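Local coordinates for uncharacterized protein (Bacteroides ovatus, PDB 3NQK) that is of unknown function but probably joins an E-set-like N-terminal beta-sandwich domain to a BT_3044-like C-terminal beta domain, at residues V222-K225 / T229-M232; T190-D195 / F200-L205; D91-P96 / W125-T130. All coordinates share one frame; numbering follows the deposited sequence.

Contact 1 (V222-K225 / T229-M232)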
loop_
_atom_site.group_PDB
_atom_site.type_symbol
_atom_site.label_atom_id
_atom_site.label_comp_id
_atom_site.label_asym_id
_atom_site.label_seq_id
_atom_site.Cartn_x
_atom_site.Cartn_y
_atom_site.Cartn_z
ATOM N N VAL A 222 -10.790 -28.549 -0.125
ATOM C CA VAL A 222 -11.721 -27.954 0.813
ATOM C C VAL A 222 -12.319 -26.679 0.242
ATOM O O VAL A 222 -11.604 -25.726 -0.045
ATOM C CB VAL A 222 -11.013 -27.625 2.115
ATOM C CG1 VAL A 222 -11.965 -26.968 3.093
ATOM C CG2 VAL A 222 -10.419 -28.877 2.706
ATOM N N HIS A 223 -13.629 -26.650 0.093
ATOM C CA HIS A 223 -14.288 -25.496 -0.507
ATOM C C HIS A 223 -15.151 -24.794 0.518
ATOM O O HIS A 223 -15.952 -25.431 1.215
ATOM C CB HIS A 223 -15.120 -25.936 -1.706
ATOM C CG HIS A 223 -15.955 -24.848 -2.297
ATOM N ND1 HIS A 223 -15.410 -23.759 -2.940
ATOM C CD2 HIS A 223 -17.297 -24.717 -2.405
ATOM C CE1 HIS A 223 -16.383 -22.982 -3.383
ATOM N NE2 HIS A 223 -17.537 -23.541 -3.068
ATOM N N PHE A 224 -14.973 -23.483 0.635
ATOM C CA PHE A 224 -15.718 -22.702 1.613
ATOM C C PHE A 224 -17.002 -22.181 1.005
ATOM O O PHE A 224 -16.971 -21.414 0.066
ATOM C CB PHE A 224 -14.873 -21.544 2.109
ATOM C CG PHE A 224 -13.748 -21.957 2.969
ATOM C CD1 PHE A 224 -12.613 -22.487 2.425
ATOM C CD2 PHE A 224 -13.818 -21.810 4.329
ATOM C CE1 PHE A 224 -11.563 -22.878 3.225
ATOM C CE2 PHE A 224 -12.745 -22.184 5.147
ATOM C CZ PHE A 224 -11.637 -22.710 4.600
ATOM N N LYS A 225 -18.134 -22.585 1.562
ATOM C CA LYS A 225 -19.428 -22.181 1.014
ATOM C C LYS A 225 -19.999 -20.947 1.727
ATOM O O LYS A 225 -19.585 -20.600 2.841
ATOM C CB LYS A 225 -20.429 -23.347 1.050
ATOM C CG LYS A 225 -20.097 -24.475 0.054
ATOM C CD LYS A 225 -21.293 -25.424 -0.179
ATOM C CE LYS A 225 -21.596 -26.245 1.058
ATOM N NZ LYS A 225 -22.684 -27.223 0.830
ATOM N N THR A 229 -20.611 -23.890 5.674
ATOM C CA THR A 229 -20.295 -25.311 5.624
ATOM C C THR A 229 -19.185 -25.511 4.605
ATOM O O THR A 229 -19.091 -24.765 3.640
ATOM C CB THR A 229 -21.545 -26.179 5.198
ATOM O OG1 THR A 229 -22.067 -25.696 3.960
ATOM C CG2 THR A 229 -22.659 -26.133 6.262
ATOM N N LEU A 230 -18.326 -26.496 4.838
ATOM C CA LEU A 230 -17.306 -26.862 3.868
ATOM C C LEU A 230 -17.738 -28.075 3.027
ATOM O O LEU A 230 -18.531 -28.907 3.469
ATOM C CB LEU A 230 -16.005 -27.250 4.567
ATOM C CG LEU A 230 -15.164 -26.256 5.382
ATOM C CD1 LEU A 230 -15.017 -24.901 4.659
ATOM C CD2 LEU A 230 -15.747 -26.086 6.715
ATOM N N ASP A 231 -17.233 -28.141 1.801
ATOM C CA ASP A 231 -17.154 -29.391 1.086
ATOM C C ASP A 231 -15.726 -29.858 1.335
ATOM O O ASP A 231 -14.809 -29.047 1.334
ATOM C CB ASP A 231 -17.355 -29.207 -0.420
ATOM C CG ASP A 231 -18.754 -28.740 -0.785
ATOM O OD1 ASP A 231 -19.737 -29.250 -0.198
ATOM O OD2 ASP A 231 -18.869 -27.905 -1.719
HETATM N N MSE A 232 -15.551 -31.139 1.626
HETATM C CA MSE A 232 -14.221 -31.727 1.741
HETATM C C MSE A 232 -14.222 -33.014 0.979
HETATM O O MSE A 232 -15.013 -33.891 1.260
HETATM C CB MSE A 232 -13.877 -32.021 3.190
HETATM C CG MSE A 232 -13.739 -30.812 4.066
HETATM SE SE MSE A 232 -13.031 -31.269 5.821
HETATM C CE MSE A 232 -11.440 -32.192 5.285
#
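H223 and D231 form an antiparallel hydrogen-bonded pair: N of H223 donates to O of D231 at 2.9 Å, and N of D231 answers to O of H223 at 3.1 Å. A third backbone bond, from N of K225 to O of T229, closes the loop end of the hairpin.

H223 and D231 put polar groups on one face; K225 and T229 come in from the turn. The imidazole and carboxylate lie side by side, their planes 18° apart, with CD2 of H223 3.6 Å from OD2 of D231; S198 binds ND1 of H223. The K225 chain bends at chi3 (-69°), crosses T229 obliquely, CE passing its OG1, itself bonded to D227, and brings NZ within 3.7 Å of OD1 of D231, a long salt bridge. Were K225 an alanine, the D231 carboxylate would probably lose this distant positive mate and OG1 of T229 its cover.

The other face is apolar. CD1 of L230 lies over the F224 ring, 3.6 Å from its centroid and offset toward the rim, a CH-pi contact. V222, beta-branched as suits a strand, divides its methyls: CG1 meets CG of L230 at 4.0 Å, CG2 meets CG of M232 (selenomethionine) at 4.1 Å.

Strand 219-224 is flanked on its other edge by strand 198-202, while this apolar face packs on strands 244-257 and 264-279, with F224 stacked on Y160 and edge-to-face with Y251.

Contact 2 (T190-D195 / F200-L205); sequences TGYVVD and FFYAGL
Y192 lies across from F200 as an antiparallel hydrogen-bonded pair, N of Y192 to O of F200 at 2.8 Å and N of F200 back to O of Y192 at the same length. From there the tyrosine side chain runs along aromatic groups. Its CB sits over the face of the F200 ring, 3.8 Å from the centroid, a CH-pi contact. CG lies just beyond the rim, nearest CZ and CE1 of F200, and CD1 comes within 3.4 Å of CE1 of F200 while also meeting O of F200 at the edge of the tyrosine ring. Further out, CE1 of Y192 touches CE2 of Y202 at 3.6 Å, and OH ends in the plane of the Y202 ring, at its edge. The Y192 and F200 rings are nearly parallel (22°) but slid apart, so they barely overlap; Y192 and Y202 meet obliquely. F200 reaches this place because its CG stands between the backbone N and the carbonyl carbon (chi1 77°), which lays the ring beneath CB of Y192; CG2 of V194 touches its edge, and K219 adds a cation-pi contact.

G191 lies with CA 3.5 Å from CE1 of F201; a CB here would point close to that carbon, so glycine probably suits the spot. Beyond the last direct pair the strands splay, and a water spans O of T190 and N of Y202. With Y192 also touching M121 and Y202 L122, this is a beta hairpin carrying an aromatic cluster, set in the antiparallel sheet of the C-terminal domain and meeting the loop that precedes strand 125-133.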
loop_
_atom_site.group_PDB
_atom_site.type_symbol
_atom_site.label_atom_id
_atom_site.label_comp_id
_atom_site.label_asym_id
_atom_site.label_seq_id
_atom_site.Cartn_x
_atom_site.Cartn_y
_atom_site.Cartn_z
ATOM N N THR A 190 -0.333 -26.911 6.555
ATOM C CA THR A 190 -0.407 -25.910 5.526
ATOM C C THR A 190 -1.585 -26.139 4.613
ATOM O O THR A 190 -1.793 -27.243 4.109
ATOM C CB THR A 190 0.863 -25.889 4.687
ATOM O OG1 THR A 190 2.004 -25.769 5.550
ATOM C CG2 THR A 190 0.836 -24.708 3.693
ATOM N N GLY A 191 -2.391 -25.093 4.443
ATOM C CA GLY A 191 -3.496 -25.105 3.491
ATOM C C GLY A 191 -3.076 -24.355 2.244
ATOM O O GLY A 191 -2.745 -23.165 2.308
ATOM N N TYR A 192 -3.069 -25.058 1.111
ATOM C CA TYR A 192 -2.572 -24.510 -0.153
ATOM C C TYR A 192 -3.713 -24.066 -1.042
ATOM O O TYR A 192 -4.757 -24.668 -1.041
ATOM C CB TYR A 192 -1.748 -25.569 -0.892
ATOM C CG TYR A 192 -0.601 -26.169 -0.083
ATOM C CD1 TYR A 192 -0.821 -27.233 0.796
ATOM C CD2 TYR A 192 0.701 -25.711 -0.242
ATOM C CE1 TYR A 192 0.241 -27.821 1.525
ATOM C CE2 TYR A 192 1.781 -26.291 0.488
ATOM C CZ TYR A 192 1.530 -27.349 1.359
ATOM O OH TYR A 192 2.564 -27.928 2.059
ATOM N N VAL A 193 -3.484 -23.034 -1.838
ATOM C CA VAL A 193 -4.514 -22.505 -2.711
ATOM C C VAL A 193 -4.862 -23.461 -3.829
ATOM O O VAL A 193 -3.983 -24.073 -4.436
ATOM C CB VAL A 193 -4.067 -21.202 -3.391
ATOM C CG1 VAL A 193 -4.914 -20.950 -4.645
ATOM C CG2 VAL A 193 -4.120 -20.008 -2.413
ATOM N N VAL A 194 -6.155 -23.572 -4.111
ATOM C CA VAL A 194 -6.630 -24.249 -5.299
ATOM C C VAL A 194 -7.273 -23.214 -6.193
ATOM O O VAL A 194 -6.927 -23.100 -7.361
ATOM C CB VAL A 194 -7.622 -25.389 -4.962
ATOM C CG1 VAL A 194 -8.561 -25.649 -6.115
ATOM C CG2 VAL A 194 -6.856 -26.660 -4.606
ATOM N N ASP A 195 -8.211 -22.451 -5.644
ATOM C CA ASP A 195 -8.796 -21.303 -6.373
ATOM C C ASP A 195 -9.212 -20.201 -5.364
ATOM O O ASP A 195 -8.752 -20.210 -4.214
ATOM C CB ASP A 195 -9.955 -21.745 -7.273
ATOM C CG ASP A 195 -11.123 -22.305 -6.495
ATOM O OD1 ASP A 195 -11.205 -22.058 -5.275
ATOM O OD2 ASP A 195 -11.999 -22.954 -7.120
ATOM N N PHE A 200 -6.335 -26.847 -0.261
ATOM C CA PHE A 200 -6.184 -28.250 0.093
ATOM C C PHE A 200 -5.153 -28.441 1.164
ATOM O O PHE A 200 -4.274 -27.613 1.340
ATOM C CB PHE A 200 -5.863 -29.130 -1.148
ATOM C CG PHE A 200 -4.420 -29.041 -1.618
ATOM C CD1 PHE A 200 -3.408 -29.649 -0.909
ATOM C CD2 PHE A 200 -4.099 -28.385 -2.793
ATOM C CE1 PHE A 200 -2.083 -29.550 -1.334
ATOM C CE2 PHE A 200 -2.780 -28.284 -3.215
ATOM C CZ PHE A 200 -1.781 -28.857 -2.479
ATOM N N PHE A 201 -5.323 -29.525 1.925
ATOM C CA PHE A 201 -4.394 -29.949 2.949
ATOM C C PHE A 201 -3.983 -31.360 2.622
ATOM O O PHE A 201 -4.724 -32.081 1.979
ATOM C CB PHE A 201 -5.075 -30.017 4.331
ATOM C CG PHE A 201 -5.512 -28.715 4.867
ATOM C CD1 PHE A 201 -4.652 -27.945 5.609
ATOM C CD2 PHE A 201 -6.835 -28.331 4.777
ATOM C CE1 PHE A 201 -5.077 -26.750 6.164
ATOM C CE2 PHE A 201 -7.264 -27.135 5.314
ATOM C CZ PHE A 201 -6.387 -26.345 6.007
ATOM N N TYR A 202 -2.876 -31.802 3.182
ATOM C CA TYR A 202 -2.539 -33.197 3.113
ATOM C C TYR A 202 -3.173 -33.916 4.327
ATOM O O TYR A 202 -3.137 -33.420 5.446
ATOM C CB TYR A 202 -1.025 -33.392 3.076
ATOM C CG TYR A 202 -0.389 -32.872 1.809
ATOM C CD1 TYR A 202 -0.558 -33.536 0.608
ATOM C CD2 TYR A 202 0.383 -31.714 1.817
ATOM C CE1 TYR A 202 0.012 -33.047 -0.587
ATOM C CE2 TYR A 202 0.960 -31.216 0.633
ATOM C CZ TYR A 202 0.763 -31.888 -0.563
ATOM O OH TYR A 202 1.345 -31.422 -1.728
ATOM N N ALA A 203 -3.793 -35.050 4.067
ATOM C CA ALA A 203 -4.502 -35.802 5.083
ATOM C C ALA A 203 -3.699 -36.008 6.378
ATOM O O ALA A 203 -2.495 -36.339 6.353
ATOM C CB ALA A 203 -4.911 -37.166 4.517
ATOM N N GLY A 204 -4.386 -35.854 7.501
ATOM C CA GLY A 204 -3.834 -36.199 8.793
ATOM C C GLY A 204 -2.487 -35.605 9.053
ATOM O O GLY A 204 -2.308 -34.401 8.943
ATOM N N LEU A 205 -1.528 -36.462 9.392
ATOM C CA LEU A 205 -0.176 -36.019 9.730
ATOM C C LEU A 205 0.832 -36.386 8.640
ATOM O O LEU A 205 2.036 -36.326 8.858
ATOM C CB LEU A 205 0.255 -36.611 11.075
ATOM C CG LEU A 205 -0.524 -36.112 12.308
ATOM C CD1 LEU A 205 0.027 -36.747 13.582
ATOM C CD2 LEU A 205 -0.457 -34.608 12.410
HETATM O O HOH W 1 -1.454 -29.769 4.776
#

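Contact 3 (D91-P96 / W125-T130). With EDO (1,2-ethanediol), chain C.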
loop_
_atom_site.group_PDB
_atom_site.type_symbol
_atom_site.label_atom_id
_atom_site.label_comp_id
_atom_site.label_asym_id
_atom_site.label_seq_id
_atom_site.Cartn_x
_atom_site.Cartn_y
_atom_site.Cartn_z
ATOM N N ASP A 91 3.592 -21.291 -19.194
ATOM C CA ASP A 91 2.201 -20.943 -19.459
ATOM C C ASP A 91 1.565 -20.183 -18.289
ATOM O O ASP A 91 0.451 -19.685 -18.410
ATOM C CB ASP A 91 1.374 -22.212 -19.797
ATOM C CG ASP A 91 1.231 -23.187 -18.593
ATOM O OD1 ASP A 91 0.491 -22.864 -17.632
ATOM O OD2 ASP A 91 1.781 -24.314 -18.670
ATOM N N LYS A 92 2.300 -20.055 -17.176
ATOM C CA LYS A 92 1.749 -19.460 -15.955
ATOM C C LYS A 92 2.166 -17.994 -15.712
ATOM O O LYS A 92 1.679 -17.367 -14.759
ATOM C CB LYS A 92 2.146 -20.305 -14.726
ATOM C CG LYS A 92 1.557 -21.764 -14.695
ATOM C CD LYS A 92 0.010 -21.785 -14.495
ATOM C CE LYS A 92 -0.535 -23.231 -14.264
ATOM N NZ LYS A 92 -0.342 -24.139 -15.449
ATOM N N TYR A 93 3.042 -17.443 -16.570
ATOM C CA TYR A 93 3.536 -16.059 -16.385
ATOM C C TYR A 93 3.984 -15.387 -17.692
ATOM O O TYR A 93 4.374 -16.048 -18.631
ATOM C CB TYR A 93 4.712 -16.056 -15.416
ATOM C CG TYR A 93 5.965 -16.643 -16.012
ATOM C CD1 TYR A 93 6.796 -15.879 -16.829
ATOM C CD2 TYR A 93 6.284 -17.971 -15.821
ATOM C CE1 TYR A 93 7.918 -16.423 -17.407
ATOM C CE2 TYR A 93 7.412 -18.525 -16.391
ATOM C CZ TYR A 93 8.229 -17.748 -17.173
ATOM O OH TYR A 93 9.331 -18.305 -17.755
ATOM N N GLU A 94 3.972 -14.054 -17.696
ATOM C CA GLU A 94 4.513 -13.245 -18.814
ATOM C C GLU A 94 5.110 -11.976 -18.243
ATOM O O GLU A 94 4.600 -11.440 -17.289
ATOM C CB GLU A 94 3.399 -12.854 -19.822
ATOM C CG GLU A 94 2.794 -14.039 -20.657
ATOM C CD GLU A 94 3.722 -14.513 -21.815
ATOM O OE1 GLU A 94 4.893 -14.066 -21.880
ATOM O OE2 GLU A 94 3.266 -15.332 -22.647
ATOM N N PHE A 95 6.215 -11.516 -18.813
ATOM C CA PHE A 95 6.745 -10.195 -18.473
ATOM C C PHE A 95 7.569 -9.663 -19.629
ATOM O O PHE A 95 8.114 -10.428 -20.401
ATOM C CB PHE A 95 7.581 -10.238 -17.187
ATOM C CG PHE A 95 8.795 -11.071 -17.291
ATOM C CD1 PHE A 95 9.938 -10.575 -17.865
ATOM C CD2 PHE A 95 8.808 -12.355 -16.804
ATOM C CE1 PHE A 95 11.061 -11.368 -17.994
ATOM C CE2 PHE A 95 9.944 -13.145 -16.913
ATOM C CZ PHE A 95 11.050 -12.661 -17.522
ATOM N N PRO A 96 7.653 -8.342 -19.759
ATOM C CA PRO A 96 8.401 -7.795 -20.881
ATOM C C PRO A 96 9.903 -8.057 -20.757
ATOM O O PRO A 96 10.470 -7.941 -19.670
ATOM C CB PRO A 96 8.088 -6.280 -20.826
ATOM C CG PRO A 96 7.521 -6.035 -19.491
ATOM C CD PRO A 96 6.899 -7.311 -19.033
ATOM N N TRP A 125 6.959 -23.450 -6.308
ATOM C CA TRP A 125 7.249 -22.750 -7.566
ATOM C C TRP A 125 8.194 -21.583 -7.374
ATOM O O TRP A 125 8.063 -20.807 -6.427
ATOM C CB TRP A 125 5.964 -22.246 -8.191
ATOM C CG TRP A 125 4.998 -23.326 -8.535
ATOM C CD1 TRP A 125 3.831 -23.595 -7.913
ATOM C CD2 TRP A 125 5.126 -24.290 -9.585
ATOM N NE1 TRP A 125 3.201 -24.640 -8.525
ATOM C CE2 TRP A 125 3.989 -25.099 -9.541
ATOM C CE3 TRP A 125 6.077 -24.522 -10.571
ATOM C CZ2 TRP A 125 3.786 -26.139 -10.427
ATOM C CZ3 TRP A 125 5.881 -25.552 -11.442
ATOM C CH2 TRP A 125 4.739 -26.349 -11.372
ATOM N N VAL A 126 9.140 -21.449 -8.291
ATOM C CA VAL A 126 10.066 -20.337 -8.273
ATOM C C VAL A 126 10.286 -19.812 -9.677
ATOM O O VAL A 126 10.385 -20.582 -10.632
ATOM C CB VAL A 126 11.392 -20.730 -7.647
ATOM C CG1 VAL A 126 12.393 -19.593 -7.756
ATOM C CG2 VAL A 126 11.174 -21.122 -6.178
ATOM N N LEU A 127 10.256 -18.491 -9.799
ATOM C CA LEU A 127 10.493 -17.801 -11.063
ATOM C C LEU A 127 11.815 -17.105 -10.960
ATOM O O LEU A 127 11.928 -16.084 -10.275
ATOM C CB LEU A 127 9.387 -16.772 -11.319
ATOM C CG LEU A 127 9.516 -15.951 -12.595
ATOM C CD1 LEU A 127 9.572 -16.853 -13.786
ATOM C CD2 LEU A 127 8.345 -14.971 -12.721
ATOM N N PRO A 128 12.848 -17.680 -11.567
ATOM C CA PRO A 128 14.195 -17.146 -11.467
ATOM C C PRO A 128 14.470 -16.111 -12.524
ATOM O O PRO A 128 14.447 -16.427 -13.717
ATOM C CB PRO A 128 15.056 -18.362 -11.705
ATOM C CG PRO A 128 14.277 -19.171 -12.629
ATOM C CD PRO A 128 12.831 -18.958 -12.264
ATOM N N LEU A 129 14.722 -14.880 -12.088
ATOM C CA LEU A 129 14.986 -13.774 -12.999
ATOM C C LEU A 129 16.404 -13.305 -12.854
ATOM O O LEU A 129 16.928 -13.202 -11.746
ATOM C CB LEU A 129 14.045 -12.613 -12.717
ATOM C CG LEU A 129 12.559 -12.943 -12.816
ATOM C CD1 LEU A 129 11.711 -11.733 -12.421
ATOM C CD2 LEU A 129 12.222 -13.408 -14.199
ATOM N N THR A 130 17.034 -13.036 -13.983
ATOM C CA THR A 130 18.374 -12.520 -14.007
ATOM C C THR A 130 18.412 -11.335 -14.975
ATOM O O THR A 130 17.642 -11.281 -15.947
ATOM C CB THR A 130 19.394 -13.616 -14.462
ATOM O OG1 THR A 130 20.735 -13.176 -14.211
ATOM C CG2 THR A 130 19.238 -13.916 -15.950
HETATM C C1 EDO C . 8.660 -13.751 -20.737
HETATM O O1 EDO C . 7.259 -13.433 -20.854
HETATM C C2 EDO C . 9.457 -13.020 -21.825
HETATM O O2 EDO C . 10.647 -12.435 -21.265
#
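F95, whose ring meets L129, also binds through its N a polar atom gripped by two groups, O1 of a bound 1,2-ethanediol. O1 donates to OE1 of E94 at 2.7 Å and accepts from N of F95 at 3.0 Å in a nearly straight bond (167°). The diol, probably from the crystallisation liquor, lays C1 over the centre of one face of the F95 ring.

Between the two segments the contact is purely apolar. CD1 of L127 sits over the centre of the Y93 ring, 3.8 Å from the centroid and close to its normal, a CH-pi contact in which a slim methyl meets a broad aromatic face. At F95 the approach is oblique: CD2 of L129 touches CE2 and CZ of F95, both at 3.6 Å, the two side chains running antiparallel past each other. A chi1 of 72° tucks CG of Y93 over its own backbone, F95 doing likewise, which directs both rings at strand 125-133. The CB of E94, between them, points away from strand 125-133, the alternation expected of an extended strand.

With CA atoms of Y93 and L127 8.9 Å apart, no backbone bonds link the segments. They belong to two sheets packed face to face, with V63, L110 and F114 also in the interior: the layered core of a beta sandwich, consistent with the E-set clan of this domain.

Contacts 1 and 2 hold successive hairpins of one sheet: strands 198-202 and 219-224 are neighbours in it, and CG2 of V222 touches CD2 of F201 at 4.2 Å. Both are only partly buried and rest on backbone hydrogen bonds, but contact 1 divides into a polar face and an apolar face, whereas contact 2 gathers aromatic rings and a bridging water. Contact 3 belongs to the N-terminal family region and is the buried one; it joins two layers by side chains alone. Its centre is about 32 Å from that of contact 1, on the other side of the chain's centre, while its nearest atoms come within about 8 Å of contact 2.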